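Alkane monooxygenase (Geobacillus thermodenitrificans, PDB 3B9O) binds flavin mononucleotide and belongs to the luciferase-like monooxygenase family, whose members are built on a TIM-barrel fold. Local coordinates at residues G16-H20 against G307-H311; H111-R117 against V208-C214; R234-H240 against R264-R270; V283-K287 against D388-V393. One frame throughout, in Å; residues are numbered along the deposited sequence.

Contact 1: residues G16-H20 against G307-H311; sequences GHIAH and GHLAH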
# COMPACT_ATOMS: atom_id res chain seq x y z
N GLY A 16 8.72 14.35 0.04
CA GLY A 16 9.74 13.31 -0.16
C GLY A 16 9.20 12.02 0.39
O GLY A 16 8.99 11.89 1.59
N HIS A 17 8.96 11.06 -0.51
CA HIS A 17 8.42 9.75 -0.15
C HIS A 17 9.56 8.68 -0.02
O HIS A 17 9.95 8.32 1.09
CB HIS A 17 7.36 9.34 -1.18
CG HIS A 17 6.73 8.00 -0.92
ND1 HIS A 17 5.97 7.34 -1.87
CD2 HIS A 17 6.71 7.21 0.18
CE1 HIS A 17 5.53 6.20 -1.37
NE2 HIS A 17 5.97 6.09 -0.13
N ILE A 18 10.09 8.22 -1.16
CA ILE A 18 11.16 7.21 -1.17
C ILE A 18 12.49 7.78 -1.71
O ILE A 18 13.53 7.57 -1.09
CB ILE A 18 10.78 5.94 -2.01
CG1 ILE A 18 9.50 5.26 -1.48
CG2 ILE A 18 11.96 4.93 -2.07
CD1 ILE A 18 9.58 4.77 -0.01
N ALA A 19 12.46 8.47 -2.86
CA ALA A 19 13.68 9.00 -3.50
C ALA A 19 14.13 10.35 -2.92
O ALA A 19 13.98 11.41 -3.51
CB ALA A 19 13.51 9.08 -5.04
N HIS A 20 14.73 10.30 -1.74
CA HIS A 20 15.06 11.57 -1.04
C HIS A 20 16.05 12.45 -1.74
O HIS A 20 16.98 11.96 -2.37
CB HIS A 20 15.30 11.27 0.43
CG HIS A 20 14.08 10.69 1.08
ND1 HIS A 20 14.03 9.40 1.58
CD2 HIS A 20 12.84 11.21 1.21
CE1 HIS A 20 12.81 9.18 2.04
NE2 HIS A 20 12.07 10.25 1.82
N GLY A 307 18.82 12.67 3.60
CA GLY A 307 17.41 12.31 3.59
C GLY A 307 17.21 10.82 3.74
O GLY A 307 16.41 10.38 4.56
N HIS A 308 17.98 10.03 2.98
CA HIS A 308 17.94 8.58 3.19
C HIS A 308 18.34 8.10 4.56
O HIS A 308 17.72 7.20 5.09
CB HIS A 308 18.72 7.84 2.11
CG HIS A 308 18.15 8.09 0.75
ND1 HIS A 308 17.06 7.41 0.28
CD2 HIS A 308 18.47 9.00 -0.20
CE1 HIS A 308 16.76 7.85 -0.93
NE2 HIS A 308 17.60 8.81 -1.24
N LEU A 309 19.35 8.72 5.17
CA LEU A 309 19.68 8.37 6.55
C LEU A 309 18.51 8.60 7.50
O LEU A 309 18.25 7.79 8.40
CB LEU A 309 20.93 9.13 7.03
CG LEU A 309 22.38 8.62 6.98
CD1 LEU A 309 22.61 7.23 6.45
CD2 LEU A 309 23.27 9.66 6.32
N ALA A 310 17.80 9.71 7.32
CA ALA A 310 16.63 10.02 8.14
C ALA A 310 15.55 8.94 7.98
O ALA A 310 14.99 8.46 8.98
CB ALA A 310 16.06 11.44 7.81
N HIS A 311 15.33 8.53 6.73
CA HIS A 311 14.30 7.52 6.42
C HIS A 311 14.65 6.19 7.05
O HIS A 311 13.81 5.54 7.67
CB HIS A 311 14.17 7.35 4.90
CG HIS A 311 12.95 6.60 4.48
ND1 HIS A 311 12.40 6.72 3.22
CD2 HIS A 311 12.15 5.75 5.16
CE1 HIS A 311 11.33 5.95 3.14
NE2 HIS A 311 11.14 5.37 4.31
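With chi1 at -61°, the imidazole of His20 swings away from its own carbonyl carbon and points toward helix 305-316. There His308, with the same chi1, turns back to receive it, while His311, its CG anti to the backbone N (chi1 -166°), reaches across the His20 ring at about a right angle. Three histidine rings thus gather into an aromatic cluster. The edge of His20 faces His308 in a T-shaped pair, centroids 5.2 Å apart and planes at 63°. His20 CB lies over the face of the His308 ring, 3.9 Å from its centroid, in a CH-pi contact. Trp303 stacks on His308, and Lys347 donates a weak hydrogen bond to its ND1. The rings of His20 and His311 meet rim to rim, neither over the face of the other; their closest approach in the model is too short to be trusted.

In TIM-barrel terms, residues 16-20 belong to the loop that leaves the first barrel strand, 6-12, and helix 305-316 lies in the long excursion between strands 276-285 and 350-354. The flavin lies beside this loop: the side chain of His17 is about 6 Å from FMN. The loop turns sharply at Ala19, the centre of an inverse gamma turn closed by a weak bond from His20 N to Ile18 O, 3.1 Å. Gly307 suits the closest backbone approach, because without a side chain it lets His20 CB come to 3.8 Å from Gly307 C. Ile18 supplies the aliphatic part, its CD1 reaching the rim of the His311 ring at CE1, 3.8 Å away. The carbonyl oxygen of His17 accepts a hydrogen bond from Gln79.

Contact 2: residues H111-R117 against V208-C214; sequences HPYGHAR and VPGPHLC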
# COMPACT_ATOMS: atom_id res chain seq x y z
N HIS A 111 -9.95 4.76 16.48
CA HIS A 111 -10.92 3.71 16.78
C HIS A 111 -11.50 3.08 15.52
O HIS A 111 -11.81 3.80 14.55
CB HIS A 111 -12.05 4.25 17.70
CG HIS A 111 -12.95 3.19 18.25
ND1 HIS A 111 -12.78 2.65 19.51
CD2 HIS A 111 -13.98 2.52 17.69
CE1 HIS A 111 -13.69 1.71 19.71
NE2 HIS A 111 -14.43 1.60 18.62
N PRO A 112 -11.65 1.75 15.52
CA PRO A 112 -12.24 1.08 14.35
C PRO A 112 -13.65 1.50 13.93
O PRO A 112 -13.99 1.31 12.77
CB PRO A 112 -12.22 -0.43 14.75
CG PRO A 112 -12.13 -0.38 16.26
CD PRO A 112 -11.24 0.77 16.55
N TYR A 113 -14.47 2.03 14.84
CA TYR A 113 -15.87 2.33 14.48
C TYR A 113 -15.90 3.49 13.49
O TYR A 113 -16.70 3.45 12.55
CB TYR A 113 -16.71 2.67 15.71
CG TYR A 113 -18.21 2.66 15.51
CD1 TYR A 113 -18.91 1.46 15.39
CD2 TYR A 113 -18.92 3.85 15.50
CE1 TYR A 113 -20.29 1.45 15.25
CE2 TYR A 113 -20.32 3.85 15.40
CZ TYR A 113 -20.98 2.66 15.28
OH TYR A 113 -22.34 2.65 15.14
N GLY A 114 -15.01 4.46 13.69
CA GLY A 114 -14.89 5.62 12.81
C GLY A 114 -14.26 5.24 11.48
O GLY A 114 -14.72 5.67 10.41
N HIS A 115 -13.22 4.39 11.54
CA HIS A 115 -12.62 3.83 10.35
C HIS A 115 -13.60 3.00 9.50
O HIS A 115 -13.58 3.05 8.26
CB HIS A 115 -11.40 2.97 10.67
CG HIS A 115 -10.62 2.58 9.45
ND1 HIS A 115 -10.42 1.28 9.08
CD2 HIS A 115 -10.07 3.35 8.48
CE1 HIS A 115 -9.73 1.25 7.95
NE2 HIS A 115 -9.50 2.49 7.57
N ALA A 116 -14.45 2.22 10.16
CA ALA A 116 -15.34 1.37 9.42
C ALA A 116 -16.30 2.20 8.57
O ALA A 116 -16.53 1.87 7.40
CB ALA A 116 -16.12 0.40 10.36
N ARG A 117 -16.85 3.26 9.15
CA ARG A 117 -17.74 4.17 8.44
C ARG A 117 -16.97 4.87 7.29
O ARG A 117 -17.53 5.01 6.22
CB ARG A 117 -18.36 5.23 9.34
CG ARG A 117 -19.32 6.18 8.55
CD ARG A 117 -20.10 7.12 9.43
NE ARG A 117 -19.25 8.23 9.82
CZ ARG A 117 -19.70 9.43 10.18
NH1 ARG A 117 -21.02 9.66 10.24
NH2 ARG A 117 -18.84 10.37 10.50
N VAL A 208 -17.53 -3.03 21.24
CA VAL A 208 -18.31 -2.37 20.18
C VAL A 208 -19.62 -3.12 19.98
O VAL A 208 -19.67 -4.11 19.25
CB VAL A 208 -17.54 -2.28 18.82
CG1 VAL A 208 -18.41 -1.60 17.73
CG2 VAL A 208 -16.23 -1.55 19.01
N PRO A 209 -20.68 -2.66 20.64
CA PRO A 209 -22.02 -3.27 20.47
C PRO A 209 -22.57 -3.20 19.04
O PRO A 209 -23.31 -4.09 18.63
CB PRO A 209 -22.92 -2.53 21.47
CG PRO A 209 -22.11 -1.37 22.00
CD PRO A 209 -20.65 -1.59 21.66
N GLY A 210 -22.18 -2.19 18.25
CA GLY A 210 -22.72 -2.10 16.88
C GLY A 210 -24.07 -1.44 17.05
O GLY A 210 -24.35 -0.91 18.16
N PRO A 211 -24.91 -1.42 16.00
CA PRO A 211 -24.69 -1.89 14.63
C PRO A 211 -23.75 -0.92 13.88
O PRO A 211 -23.37 0.15 14.41
CB PRO A 211 -26.09 -1.85 14.02
CG PRO A 211 -26.77 -0.75 14.79
CD PRO A 211 -26.24 -0.81 16.18
N HIS A 212 -23.38 -1.30 12.67
CA HIS A 212 -22.63 -0.41 11.80
C HIS A 212 -23.56 0.74 11.37
O HIS A 212 -24.80 0.61 11.34
CB HIS A 212 -22.15 -1.23 10.59
CG HIS A 212 -21.21 -0.51 9.68
ND1 HIS A 212 -20.26 0.38 10.15
CD2 HIS A 212 -21.02 -0.61 8.35
CE1 HIS A 212 -19.52 0.81 9.13
NE2 HIS A 212 -19.97 0.23 8.02
N LEU A 213 -22.96 1.89 11.08
CA LEU A 213 -23.72 3.08 10.67
C LEU A 213 -24.10 3.06 9.17
O LEU A 213 -24.97 3.79 8.76
CB LEU A 213 -22.90 4.34 11.00
CG LEU A 213 -22.77 4.71 12.51
CD1 LEU A 213 -21.75 5.83 12.77
CD2 LEU A 213 -24.14 5.02 13.20
N CYS A 214 -23.43 2.22 8.38
CA CYS A 214 -23.56 2.24 6.92
C CYS A 214 -24.26 1.00 6.35
O CYS A 214 -24.18 -0.12 6.89
CB CYS A 214 -22.16 2.39 6.26
SG CYS A 214 -21.09 3.58 7.05
O HOH W 1 -19.77 2.66 11.79
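Tyr113 OH donates a hydrogen bond to Pro211 O, 2.8 Å away, arriving nearly along the C=O axis (170°). Its chi1 of -166° extends the ring from the first turn of the helix to the loop, where a phenol is long enough to reach a backbone carbonyl. That loop turns at Gly210, whose positive phi suits glycine, and at the cis peptide bond before Pro211.

A second polar link runs through a water over the centre of the Tyr113 ring. The water donates to Tyr113 O (3.3 Å) and is hydrogen-bonded to His212 ND1 (2.9 Å). Since His212 NE2 is bonded to Ser120, both ring nitrogens have partners, which fixes the imidazole's rotation.

In the TIM barrel, helix 112-125 joins strands 100-106 and 130-135, and residues 208-214 lead from the small hairpin of strands 201-202 and 207-208 back to barrel strand 223-227.

Apolar contacts surround these bonds. Val208 CG1 lies 3.9 Å from Tyr113 CD1, and the Leu213 side chain crosses the tyrosine at about a right angle, with Leu213 CD1 3.6 Å from Tyr113 CE2. Ala116, small enough to admit a ring, places CB 3.6 Å from His212 CE1. Farther along the helix, the aliphatic part of Arg117 rests its CG 3.5 Å from Cys214 SG.

Contact 3: residues R234-H240 against R264-R270; sequences REFAAKH and RAKKYGR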
# COMPACT_ATOMS: atom_id res chain seq x y z
N ARG A 234 4.27 -11.28 8.63
CA ARG A 234 4.02 -12.31 7.60
C ARG A 234 2.92 -13.20 8.06
O ARG A 234 2.09 -13.62 7.26
CB ARG A 234 5.27 -13.15 7.29
CG ARG A 234 6.24 -12.48 6.31
CD ARG A 234 7.46 -13.39 6.00
NE ARG A 234 8.51 -12.96 6.88
CZ ARG A 234 9.25 -13.70 7.69
NH1 ARG A 234 9.15 -15.03 7.75
NH2 ARG A 234 10.13 -13.06 8.41
N GLU A 235 2.87 -13.49 9.36
CA GLU A 235 1.79 -14.31 9.91
C GLU A 235 0.44 -13.59 9.78
O GLU A 235 -0.61 -14.22 9.49
CB GLU A 235 2.07 -14.62 11.38
CG GLU A 235 1.07 -15.61 11.97
CD GLU A 235 1.24 -17.03 11.42
OE1 GLU A 235 0.28 -17.79 11.51
OE2 GLU A 235 2.32 -17.37 10.88
N PHE A 236 0.47 -12.29 10.03
CA PHE A 236 -0.72 -11.43 9.92
C PHE A 236 -1.25 -11.37 8.50
O PHE A 236 -2.45 -11.49 8.28
CB PHE A 236 -0.41 -10.00 10.39
CG PHE A 236 -1.63 -9.10 10.44
CD1 PHE A 236 -2.44 -9.10 11.55
CD2 PHE A 236 -1.95 -8.27 9.38
CE1 PHE A 236 -3.56 -8.27 11.61
CE2 PHE A 236 -3.08 -7.43 9.45
CZ PHE A 236 -3.87 -7.44 10.57
N ALA A 237 -0.36 -11.12 7.54
CA ALA A 237 -0.62 -11.28 6.11
C ALA A 237 -1.29 -12.61 5.75
O ALA A 237 -2.31 -12.63 5.05
CB ALA A 237 0.71 -11.11 5.31
N ALA A 238 -0.73 -13.73 6.24
CA ALA A 238 -1.25 -15.08 5.95
C ALA A 238 -2.68 -15.24 6.41
O ALA A 238 -3.53 -15.83 5.71
CB ALA A 238 -0.34 -16.15 6.60
N LYS A 239 -2.96 -14.66 7.57
CA LYS A 239 -4.28 -14.74 8.17
C LYS A 239 -5.32 -13.84 7.44
O LYS A 239 -6.43 -14.26 7.25
CB LYS A 239 -4.19 -14.32 9.65
CG LYS A 239 -5.49 -14.54 10.43
CD LYS A 239 -5.33 -14.18 11.90
CE LYS A 239 -6.59 -14.62 12.63
NZ LYS A 239 -6.58 -14.11 14.03
N HIS A 240 -4.95 -12.61 7.08
CA HIS A 240 -5.94 -11.61 6.65
C HIS A 240 -5.81 -11.10 5.22
O HIS A 240 -6.82 -10.77 4.60
CB HIS A 240 -5.80 -10.35 7.51
CG HIS A 240 -6.11 -10.56 8.95
ND1 HIS A 240 -7.40 -10.60 9.45
CD2 HIS A 240 -5.28 -10.68 10.02
CE1 HIS A 240 -7.36 -10.75 10.76
NE2 HIS A 240 -6.08 -10.82 11.13
N ARG A 264 2.13 -20.31 5.65
CA ARG A 264 1.49 -19.82 6.86
C ARG A 264 -0.03 -19.72 6.75
O ARG A 264 -0.73 -19.84 7.77
CB ARG A 264 2.07 -18.47 7.27
CG ARG A 264 3.55 -18.52 7.68
CD ARG A 264 3.93 -17.15 8.09
NE ARG A 264 5.35 -17.02 8.36
CZ ARG A 264 5.88 -17.01 9.58
NH1 ARG A 264 5.12 -17.15 10.67
NH2 ARG A 264 7.20 -16.89 9.69
N ALA A 265 -0.53 -19.52 5.52
CA ALA A 265 -1.97 -19.35 5.29
C ALA A 265 -2.78 -20.63 5.52
O ALA A 265 -3.96 -20.54 5.87
CB ALA A 265 -2.24 -18.80 3.89
N LYS A 266 -2.16 -21.81 5.36
CA LYS A 266 -2.89 -23.11 5.43
C LYS A 266 -3.58 -23.34 6.78
O LYS A 266 -4.72 -23.73 6.80
CB LYS A 266 -1.98 -24.31 5.12
CG LYS A 266 -1.31 -24.27 3.74
CD LYS A 266 -0.16 -25.32 3.63
CE LYS A 266 0.84 -25.23 4.84
NZ LYS A 266 2.22 -25.69 4.48
N LYS A 267 -2.91 -23.02 7.88
CA LYS A 267 -3.50 -23.25 9.24
C LYS A 267 -4.77 -22.41 9.47
O LYS A 267 -5.54 -22.70 10.38
CB LYS A 267 -2.47 -22.96 10.34
CG LYS A 267 -2.23 -21.46 10.54
CD LYS A 267 -1.29 -21.11 11.68
CE LYS A 267 0.16 -21.33 11.34
NZ LYS A 267 0.64 -20.32 10.33
N TYR A 268 -4.96 -21.34 8.70
CA TYR A 268 -6.17 -20.53 8.78
C TYR A 268 -7.24 -21.00 7.81
O TYR A 268 -8.32 -20.42 7.73
CB TYR A 268 -5.85 -19.02 8.60
CG TYR A 268 -4.82 -18.52 9.56
CD1 TYR A 268 -3.54 -18.23 9.14
CD2 TYR A 268 -5.12 -18.35 10.92
CE1 TYR A 268 -2.60 -17.76 10.03
CE2 TYR A 268 -4.17 -17.87 11.82
CZ TYR A 268 -2.92 -17.60 11.38
OH TYR A 268 -1.97 -17.14 12.27
N GLY A 269 -6.95 -22.07 7.09
CA GLY A 269 -7.93 -22.67 6.18
C GLY A 269 -8.05 -21.92 4.86
O GLY A 269 -9.04 -22.11 4.12
N ARG A 270 -7.05 -21.11 4.55
CA ARG A 270 -7.08 -20.25 3.36
C ARG A 270 -6.43 -20.93 2.18
O ARG A 270 -5.35 -21.53 2.33
CB ARG A 270 -6.30 -18.96 3.63
CG ARG A 270 -6.98 -17.96 4.53
CD ARG A 270 -7.24 -16.68 3.72
NE ARG A 270 -6.14 -15.82 3.99
CZ ARG A 270 -5.80 -14.70 3.35
NH1 ARG A 270 -6.46 -14.20 2.31
NH2 ARG A 270 -4.76 -14.07 3.84
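The two chain segments come within 4.4 Å of each other between Ala238 CA and Ala265 CA, where helix 231-240 packs against residues 264-270, which lead out of helix 251-265; the two are successive helices on the outside of the TIM barrel. Alanine suits the crossing: Ala238 CB packs 3.4 Å from Arg264 CB.

Glu235, bent at chi2 (70°), spreads its carboxylate between three donors. Arg264 NH1 meets OE2 of Glu235 head-on at 2.8 Å, in the guanidinium plane. Lys267 NZ donates to the syn lone pair of Glu235 OE1 at 2.8 Å, and Tyr268 OH makes a very short bond to the same Glu235 OE1, 2.5 Å. The Tyr268 ring is sandwiched between Lys239 CB, in a CH-pi contact, and Lys267 CG on the opposite face.

Near the C-terminal end of helix 231-240, Arg270 grips Ala238 O side-on with NE (3.1 Å) and NH2 (2.8 Å), both from one face of the carbonyl plane. Its NH2 also serves Ala241 O.

Asp260 forms salt bridges with Arg234 and Arg264, which probably offsets the close approach of the two guanidinium groups. With lysine, arginine and a phenol all donating to Glu235, its carboxylate is probably held firmly in the ionised form.

Contact 4: residues V283-K287 against D388-V393; sequences VIVGK and DFIELV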
# COMPACT_ATOMS: atom_id res chain seq x y z
N VAL A 283 11.65 1.85 -12.02
CA VAL A 283 11.91 1.65 -13.43
C VAL A 283 12.46 2.95 -13.99
O VAL A 283 11.89 4.01 -13.77
CB VAL A 283 10.61 1.25 -14.21
CG1 VAL A 283 10.86 1.30 -15.70
CG2 VAL A 283 10.10 -0.18 -13.75
N ILE A 284 13.60 2.87 -14.68
CA ILE A 284 14.13 4.00 -15.41
C ILE A 284 14.29 3.49 -16.84
O ILE A 284 15.14 2.61 -17.12
CB ILE A 284 15.50 4.48 -14.87
CG1 ILE A 284 15.40 4.98 -13.42
CG2 ILE A 284 16.07 5.59 -15.82
CD1 ILE A 284 16.79 5.07 -12.69
N VAL A 285 13.45 4.00 -17.73
CA VAL A 285 13.32 3.45 -19.07
C VAL A 285 13.62 4.50 -20.17
O VAL A 285 13.33 5.71 -20.00
CB VAL A 285 11.94 2.73 -19.26
CG1 VAL A 285 10.77 3.71 -19.20
CG2 VAL A 285 11.89 1.89 -20.57
N GLY A 286 14.21 4.04 -21.27
CA GLY A 286 14.43 4.88 -22.45
C GLY A 286 14.31 4.05 -23.72
O GLY A 286 14.30 2.82 -23.69
N LYS A 287 14.24 4.73 -24.85
CA LYS A 287 14.17 4.05 -26.15
C LYS A 287 15.46 3.29 -26.43
O LYS A 287 15.46 2.28 -27.16
CB LYS A 287 13.86 5.07 -27.24
CG LYS A 287 12.50 5.72 -26.95
CD LYS A 287 12.24 6.98 -27.76
CE LYS A 287 11.04 6.76 -28.63
NZ LYS A 287 11.34 5.65 -29.59
N ASP A 388 6.94 7.84 -18.39
CA ASP A 388 7.84 6.96 -19.16
C ASP A 388 7.38 5.50 -19.12
O ASP A 388 7.45 4.80 -20.13
CB ASP A 388 9.24 7.00 -18.59
CG ASP A 388 9.95 8.31 -18.85
OD1 ASP A 388 9.39 9.14 -19.61
OD2 ASP A 388 11.02 8.53 -18.23
N PHE A 389 6.93 5.04 -17.95
CA PHE A 389 6.43 3.67 -17.83
C PHE A 389 5.23 3.45 -18.77
O PHE A 389 5.17 2.46 -19.50
CB PHE A 389 6.02 3.34 -16.38
CG PHE A 389 5.66 1.88 -16.18
CD1 PHE A 389 4.32 1.46 -16.29
CD2 PHE A 389 6.66 0.91 -15.93
CE1 PHE A 389 3.97 0.10 -16.12
CE2 PHE A 389 6.32 -0.46 -15.75
CZ PHE A 389 4.98 -0.86 -15.86
N ILE A 390 4.27 4.36 -18.71
CA ILE A 390 3.10 4.31 -19.56
C ILE A 390 3.43 4.44 -21.06
O ILE A 390 2.88 3.69 -21.87
CB ILE A 390 2.02 5.34 -19.11
CG1 ILE A 390 1.49 4.90 -17.73
CG2 ILE A 390 0.85 5.40 -20.14
CD1 ILE A 390 0.63 5.93 -16.95
N GLU A 391 4.29 5.37 -21.43
CA GLU A 391 4.58 5.54 -22.86
C GLU A 391 5.41 4.40 -23.46
O GLU A 391 5.21 4.06 -24.60
CB GLU A 391 5.26 6.88 -23.14
CG GLU A 391 4.40 8.09 -22.75
CD GLU A 391 5.07 9.43 -23.01
OE1 GLU A 391 4.35 10.44 -22.97
OE2 GLU A 391 6.31 9.49 -23.24
N LEU A 392 6.37 3.87 -22.69
CA LEU A 392 7.37 2.90 -23.20
C LEU A 392 7.20 1.44 -22.71
O LEU A 392 7.24 0.50 -23.51
CB LEU A 392 8.80 3.39 -22.90
CG LEU A 392 9.21 4.76 -23.46
CD1 LEU A 392 10.62 5.15 -23.01
CD2 LEU A 392 9.09 4.77 -24.98
N VAL A 393 6.96 1.23 -21.43
CA VAL A 393 6.89 -0.15 -20.94
C VAL A 393 5.51 -0.78 -21.17
O VAL A 393 5.41 -1.98 -21.48
CB VAL A 393 7.28 -0.28 -19.46
CG1 VAL A 393 7.26 -1.80 -19.02
CG2 VAL A 393 8.66 0.35 -19.25
O HOH W 2 11.95 6.20 -16.86
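Asp388 OD2 has two partners: it forms a salt bridge with Lys295 and is hydrogen-bonded to a water at 2.9 Å, which probably donates to it. The same water accepts from Val285 N at 2.8 Å, so it links strand to helix, and Lys295 completes the arrangement by bonding Val285 O as well. This is the strand-against-outer-helix packing of a TIM barrel, with barrel strand 276-285 covered by helix 384-399, the helix that follows strand 374-378. The short strand and helix axes approach to 8.8 Å at an angle of 55°.

Beta-branched and aliphatic residues fill the interface, as suits a strand whose side chains alternate between faces: Val283 and Val285 point at the helix, and Ile284 points away, against helix 289-302. Val285 contributes more surface than any other residue. Its chi1 of 66° puts CG1 in the crowded position between backbone N and carbonyl carbon, from which it reaches Asp388 CB at 3.7 Å; CG2 of Val285 then lies 3.8 Å from Val393 CG2. Phe389 is buried beside them, its CD2 4.2 Å from Val283 CG2, with Met363 and Leu377 also touching the ring residue. The helix has a wider, pi-type turn at 389-393.

Past the strand's end, Leu392 splits its two methyls: CD1 lies 3.9 Å from Gly286 CA, and CD2 touches the aliphatic part of Lys287, 4.1 Å from Lys287 CG.

Overall arrangement
All four contacts belong to one TIM-barrel chain, yet their chemistry follows their place in it. Contact 4 is the buried one, strand against covering helix, and mainly apolar, with a single water and an acidic side chain as its polar part. Contacts 1, 2 and 3 are partly buried. Contact 3 joins two outer helices through charge, contact 1 relies on a histidine cluster, and contact 2 mixes a phenol and a water with apolar packing on the loop after strand 207-208. Contacts 1 and 3 have residues near the flavin, yet their centres are 32 Å apart. Helix 251-265 of contact 3 is followed in the chain by strand 276-285 of contact 4, whereas contacts 2 and 4 lie on opposite sides of the chain's centre.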